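Local coordinates for protein phospho-2-dehydro-3-deoxyheptonate aldolase (Francisella tularensis, PDB 3TQK) that probably condenses phosphoenolpyruvate with D-erythrose 4-phosphate to form DAHP, the first step of chorismate biosynthesis, at residues Ser29-Thr32 / Val33-Ser36; Lys74-Val77 / Lys78-Lys82. All coordinates share one frame; numbering follows the deposited sequence.

In the fold
Both contacts are local, each formed between successive turns of a single helix, and both belong to a class-I DAHP synthase built on a (beta/alpha)8 barrel. Contact 1 is in helix 27-45, which precedes the first barrel strand, 51-56. Contact 2 falls later in the chain, near the C-terminal end of helix 63-80, which connects strand 51-56 to strand 84-89. Their centres are about 17 Å apart and their nearest atoms about 7 Å, so they do not touch. The two centres lie about 17 and 20 Å from the centre of the chain. Both are away from the manganese site formed by Cys-58, His-266, Glu-299 and Asp-322.

Contact 1: residues Ser29-Thr32 / Val33-Ser36; sequences SFET and VRKS
Phe-30 and Arg-34, one turn apart on helix 27-45 of this TIM-barrel enzyme, meet where NH1 of the arginine lies 3.5 Å from CE2 of the ring. The guanidinium presents a face to that ring carbon while its plane stands 69° from the ring plane, so the two flat groups are not stacked. Both side chains leave the backbone with CG opposite their own N, and a bend at chi3 of Arg-34 (59°) carries the guanidinium back over the preceding turn toward Phe-30 and Glu-31.

Glu-31 runs beside Arg-34 and points the same way, its carboxylate nearly parallel to the guanidinium. The nearest approach is through the aliphatic chain, CG to NH2 at 3.8 Å. OE2 is farther, 4.5 Å from NH2, and sits far off the plane in which the guanidinium hydrogens lie, so any attraction is probably a general one between opposite charges. This polar and aromatic side of the helix is largely exposed.

On the side turned to the protein, Ser-29 OG bonds to Thr-131 OG1, and Thr-32 OG1 has two carbonyl partners, Thr-28 O and Thr-131 O, that must share its one proton; these bonds tie the helix to the end of helix 116-132. Val-33 sets CG2 3.3 Å from Ser-29 O, against the carbonyl that receives its own backbone N-H. The remaining turns are joined by regular i to i+4 bonds, such as Arg-34 N to Phe-30 O at 2.9 Å.

Ser-36 adds a side-chain bond. Its OG bonds to Thr-155 OG1, and a chi1 of 57° also turns it back to Thr-32 O, at a short 2.5 Å that may reflect the limits of the model. On the opposite face of its carbonyl plane, Thr-32 O accepts from Ser-36 N at 2.9 Å.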
loop_
_atom_site.group_PDB
_atom_site.type_symbol
_atom_site.label_atom_id
_atom_site.label_comp_id
_atom_site.label_asym_id
_atom_site.label_seq_id
_atom_site.Cartn_x
_atom_site.Cartn_y
_atom_site.Cartn_z
ATOM N N SER A 29 -0.624 23.588 -21.899
ATOM C CA SER A 29 -0.476 22.551 -20.894
ATOM C C SER A 29 0.770 21.703 -21.159
ATOM O O SER A 29 1.572 21.502 -20.265
ATOM C CB SER A 29 -1.728 21.660 -20.823
ATOM O OG SER A 29 -2.857 22.389 -20.364
ATOM N N PHE A 30 0.918 21.215 -22.388
ATOM C CA PHE A 30 2.053 20.379 -22.760
ATOM C C PHE A 30 3.383 21.071 -22.427
ATOM O O PHE A 30 4.295 20.464 -21.837
ATOM C CB PHE A 30 1.995 20.060 -24.250
ATOM C CG PHE A 30 3.221 19.368 -24.773
ATOM C CD1 PHE A 30 3.434 18.018 -24.518
ATOM C CD2 PHE A 30 4.157 20.059 -25.532
ATOM C CE1 PHE A 30 4.569 17.363 -25.007
ATOM C CE2 PHE A 30 5.303 19.418 -26.021
ATOM C CZ PHE A 30 5.504 18.068 -25.761
ATOM N N GLU A 31 3.466 22.346 -22.791
ATOM C CA GLU A 31 4.691 23.116 -22.627
ATOM C C GLU A 31 4.972 23.462 -21.177
ATOM O O GLU A 31 6.133 23.467 -20.765
ATOM C CB GLU A 31 4.657 24.371 -23.504
ATOM C CG GLU A 31 4.668 24.005 -24.986
ATOM C CD GLU A 31 4.403 25.159 -25.921
ATOM O OE1 GLU A 31 4.038 26.268 -25.458
ATOM O OE2 GLU A 31 4.554 24.934 -27.147
ATOM N N THR A 32 3.921 23.722 -20.400
ATOM C CA THR A 32 4.069 23.944 -18.966
ATOM C C THR A 32 4.610 22.691 -18.278
ATOM O O THR A 32 5.503 22.780 -17.428
ATOM C CB THR A 32 2.730 24.364 -18.319
ATOM O OG1 THR A 32 2.285 25.585 -18.904
ATOM C CG2 THR A 32 2.862 24.566 -16.796
ATOM N N VAL A 33 4.082 21.526 -18.640
ATOM C CA VAL A 33 4.514 20.289 -18.007
ATOM C C VAL A 33 5.949 19.964 -18.409
ATOM O O VAL A 33 6.782 19.675 -17.557
ATOM C CB VAL A 33 3.589 19.096 -18.339
ATOM C CG1 VAL A 33 4.130 17.813 -17.719
ATOM C CG2 VAL A 33 2.155 19.360 -17.841
ATOM N N ARG A 34 6.235 20.034 -19.706
ATOM C CA ARG A 34 7.552 19.700 -20.217
ATOM C C ARG A 34 8.615 20.541 -19.531
ATOM O O ARG A 34 9.607 20.011 -19.020
ATOM C CB ARG A 34 7.633 19.920 -21.728
ATOM C CG ARG A 34 9.013 19.541 -22.314
ATOM C CD ARG A 34 9.089 19.779 -23.798
ATOM N NE ARG A 34 8.833 21.180 -24.115
ATOM C CZ ARG A 34 8.527 21.631 -25.330
ATOM N NH1 ARG A 34 8.455 20.802 -26.372
ATOM N NH2 ARG A 34 8.285 22.924 -25.507
ATOM N N LYS A 35 8.382 21.847 -19.496
ATOM C CA LYS A 35 9.332 22.785 -18.924
ATOM C C LYS A 35 9.462 22.623 -17.418
ATOM O O LYS A 35 10.576 22.490 -16.898
ATOM C CB LYS A 35 8.912 24.212 -19.268
ATOM C CG LYS A 35 9.785 25.329 -18.701
ATOM C CD LYS A 35 9.201 26.677 -19.153
ATOM C CE LYS A 35 9.984 27.874 -18.663
ATOM N NZ LYS A 35 9.753 29.018 -19.611
ATOM N N SER A 36 8.338 22.619 -16.715
ATOM C CA SER A 36 8.366 22.545 -15.258
ATOM C C SER A 36 8.963 21.232 -14.763
ATOM O O SER A 36 9.605 21.201 -13.711
ATOM C CB SER A 36 6.962 22.745 -14.675
ATOM O OG SER A 36 6.026 21.812 -15.180
#

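Contact 2: residues Lys74-Val77 / Lys78-Lys82; sequences KEQV and KKFHK
Gln-76 reaches both Lys-79 and Phe-80, and this side of the turn is the closely packed one. Its amide oxygen OE1 accepts a short hydrogen bond from Lys-79 NZ, 2.6 Å long, in the carbonyl plane and on a lone pair. The two side chains run alongside each other in the same direction; the glutamine folds at chi2 (-62°) and the lysine at chi3, which brings amide and ammonium together. OE1 also lies 3.4 Å from Phe-80 CE2, while the glutamine backbone oxygen approaches CD2 of the same ring at 3.2 Å. One face of the phenyl ring carries Lys-79 CB, offset toward the rim. Beyond the two segments, Gln-76 packs on Phe-327 and Val-331, and Phe-80 is buried against Leu-334 and Ala-338 of helix 327-344.

These residues lie near the C-terminal end of helix 63-80, in the beta-alpha-beta unit that links barrel strands 51-56 and 84-89, and the backbone bonding shortens here. Phe-80 N donates to Val-77 O at 2.9 Å, an i to i+3 bond, whereas Gln-76 O receives only weak bonds from the N-H groups of Lys-79 and Phe-80.

The other side is looser and wetter. A water sits between Lys-74 O and Lys-78 N, donating to the former and accepting from the latter at 2.8 Å, and so replaces the direct bond of a regular turn, whose ends are 4.4 Å apart. Lys-78 NZ, on a chain bent at chi3 and chi4, donates to the same water at 3.3 Å. Farther along, the exposed His-81 bends back over the helix end: its ND1 donates to Lys-78 O, which lies close to the imidazole plane, while the donor stands 46° out of the carbonyl plane.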
loop_
_atom_site.group_PDB
_atom_site.type_symbol
_atom_site.label_atom_id
_atom_site.label_comp_id
_atom_site.label_asym_id
_atom_site.label_seq_id
_atom_site.Cartn_x
_atom_site.Cartn_y
_atom_site.Cartn_z
ATOM N N LYS A 74 -0.847 32.207 -9.576
ATOM C CA LYS A 74 -0.154 32.510 -10.819
ATOM C C LYS A 74 0.338 33.957 -10.806
ATOM O O LYS A 74 1.385 34.250 -11.348
ATOM C CB LYS A 74 -1.043 32.200 -12.034
ATOM C CG LYS A 74 -0.445 32.496 -13.412
ATOM C CD LYS A 74 0.758 31.601 -13.739
ATOM C CE LYS A 74 1.429 32.013 -15.052
ATOM N NZ LYS A 74 2.772 31.368 -15.196
ATOM N N GLU A 75 -0.384 34.839 -10.130
ATOM C CA GLU A 75 0.003 36.238 -10.015
ATOM C C GLU A 75 1.302 36.419 -9.252
ATOM O O GLU A 75 2.030 37.369 -9.506
ATOM C CB GLU A 75 -1.080 37.055 -9.299
ATOM C CG GLU A 75 -2.183 37.597 -10.180
ATOM C CD GLU A 75 -3.085 38.586 -9.429
ATOM O OE1 GLU A 75 -3.165 39.764 -9.851
ATOM O OE2 GLU A 75 -3.696 38.183 -8.412
ATOM N N GLN A 76 1.573 35.532 -8.303
ATOM C CA GLN A 76 2.774 35.629 -7.487
ATOM C C GLN A 76 4.009 35.079 -8.182
ATOM O O GLN A 76 5.137 35.394 -7.783
ATOM C CB GLN A 76 2.592 34.852 -6.186
ATOM C CG GLN A 76 1.488 35.376 -5.310
ATOM C CD GLN A 76 1.751 36.786 -4.854
ATOM O OE1 GLN A 76 2.833 37.097 -4.359
ATOM N NE2 GLN A 76 0.768 37.650 -5.025
ATOM N N VAL A 77 3.809 34.235 -9.192
ATOM C CA VAL A 77 4.922 33.500 -9.779
ATOM C C VAL A 77 5.994 34.470 -10.288
ATOM O O VAL A 77 7.149 34.354 -9.890
ATOM C CB VAL A 77 4.454 32.499 -10.866
ATOM C CG1 VAL A 77 5.625 32.003 -11.699
ATOM C CG2 VAL A 77 3.748 31.321 -10.198
ATOM N N LYS A 78 5.602 35.457 -11.095
ATOM C CA LYS A 78 6.567 36.422 -11.637
ATOM C C LYS A 78 7.358 37.202 -10.584
ATOM O O LYS A 78 8.456 37.677 -10.874
ATOM C CB LYS A 78 5.906 37.412 -12.612
ATOM C CG LYS A 78 4.889 38.380 -11.997
ATOM C CD LYS A 78 4.609 39.570 -12.946
ATOM C CE LYS A 78 3.106 39.810 -13.129
ATOM N NZ LYS A 78 2.439 38.615 -13.745
ATOM N N LYS A 79 6.806 37.358 -9.382
ATOM C CA LYS A 79 7.532 38.004 -8.286
ATOM C C LYS A 79 8.702 37.137 -7.793
ATOM O O LYS A 79 9.739 37.667 -7.399
ATOM C CB LYS A 79 6.591 38.335 -7.107
ATOM C CG LYS A 79 5.828 39.678 -7.247
ATOM C CD LYS A 79 4.542 39.734 -6.390
ATOM C CE LYS A 79 4.840 39.757 -4.884
ATOM N NZ LYS A 79 3.595 39.616 -4.055
ATOM N N PHE A 80 8.542 35.816 -7.847
ATOM C CA PHE A 80 9.415 34.899 -7.114
ATOM C C PHE A 80 10.204 33.899 -7.953
ATOM O O PHE A 80 10.986 33.130 -7.401
ATOM C CB PHE A 80 8.578 34.106 -6.105
ATOM C CG PHE A 80 7.955 34.950 -5.043
ATOM C CD1 PHE A 80 8.746 35.610 -4.117
ATOM C CD2 PHE A 80 6.576 35.079 -4.960
ATOM C CE1 PHE A 80 8.178 36.397 -3.136
ATOM C CE2 PHE A 80 6.000 35.852 -3.980
ATOM C CZ PHE A 80 6.798 36.515 -3.061
ATOM N N HIS A 81 10.015 33.919 -9.267
ATOM C CA HIS A 81 10.438 32.809 -10.126
ATOM C C HIS A 81 11.968 32.650 -10.264
ATOM O O HIS A 81 12.448 31.579 -10.649
ATOM C CB HIS A 81 9.796 32.933 -11.512
ATOM C CG HIS A 81 10.425 33.983 -12.365
ATOM N ND1 HIS A 81 10.035 35.304 -12.328
ATOM C CD2 HIS A 81 11.437 33.913 -13.262
ATOM C CE1 HIS A 81 10.774 36.002 -13.174
ATOM N NE2 HIS A 81 11.629 35.181 -13.757
ATOM N N LYS A 82 12.719 33.708 -9.976
ATOM C CA LYS A 82 14.178 33.610 -9.955
ATOM C C LYS A 82 14.676 32.811 -8.742
ATOM O O LYS A 82 15.777 32.250 -8.780
ATOM C CB LYS A 82 14.829 34.996 -9.961
ATOM C CG LYS A 82 14.512 35.806 -11.215
ATOM C CD LYS A 82 15.223 37.157 -11.220
ATOM C CE LYS A 82 14.315 38.279 -11.728
ATOM N NZ LYS A 82 14.981 39.627 -11.643
HETATM O O HOH W 1 3.184 35.696 -12.493
#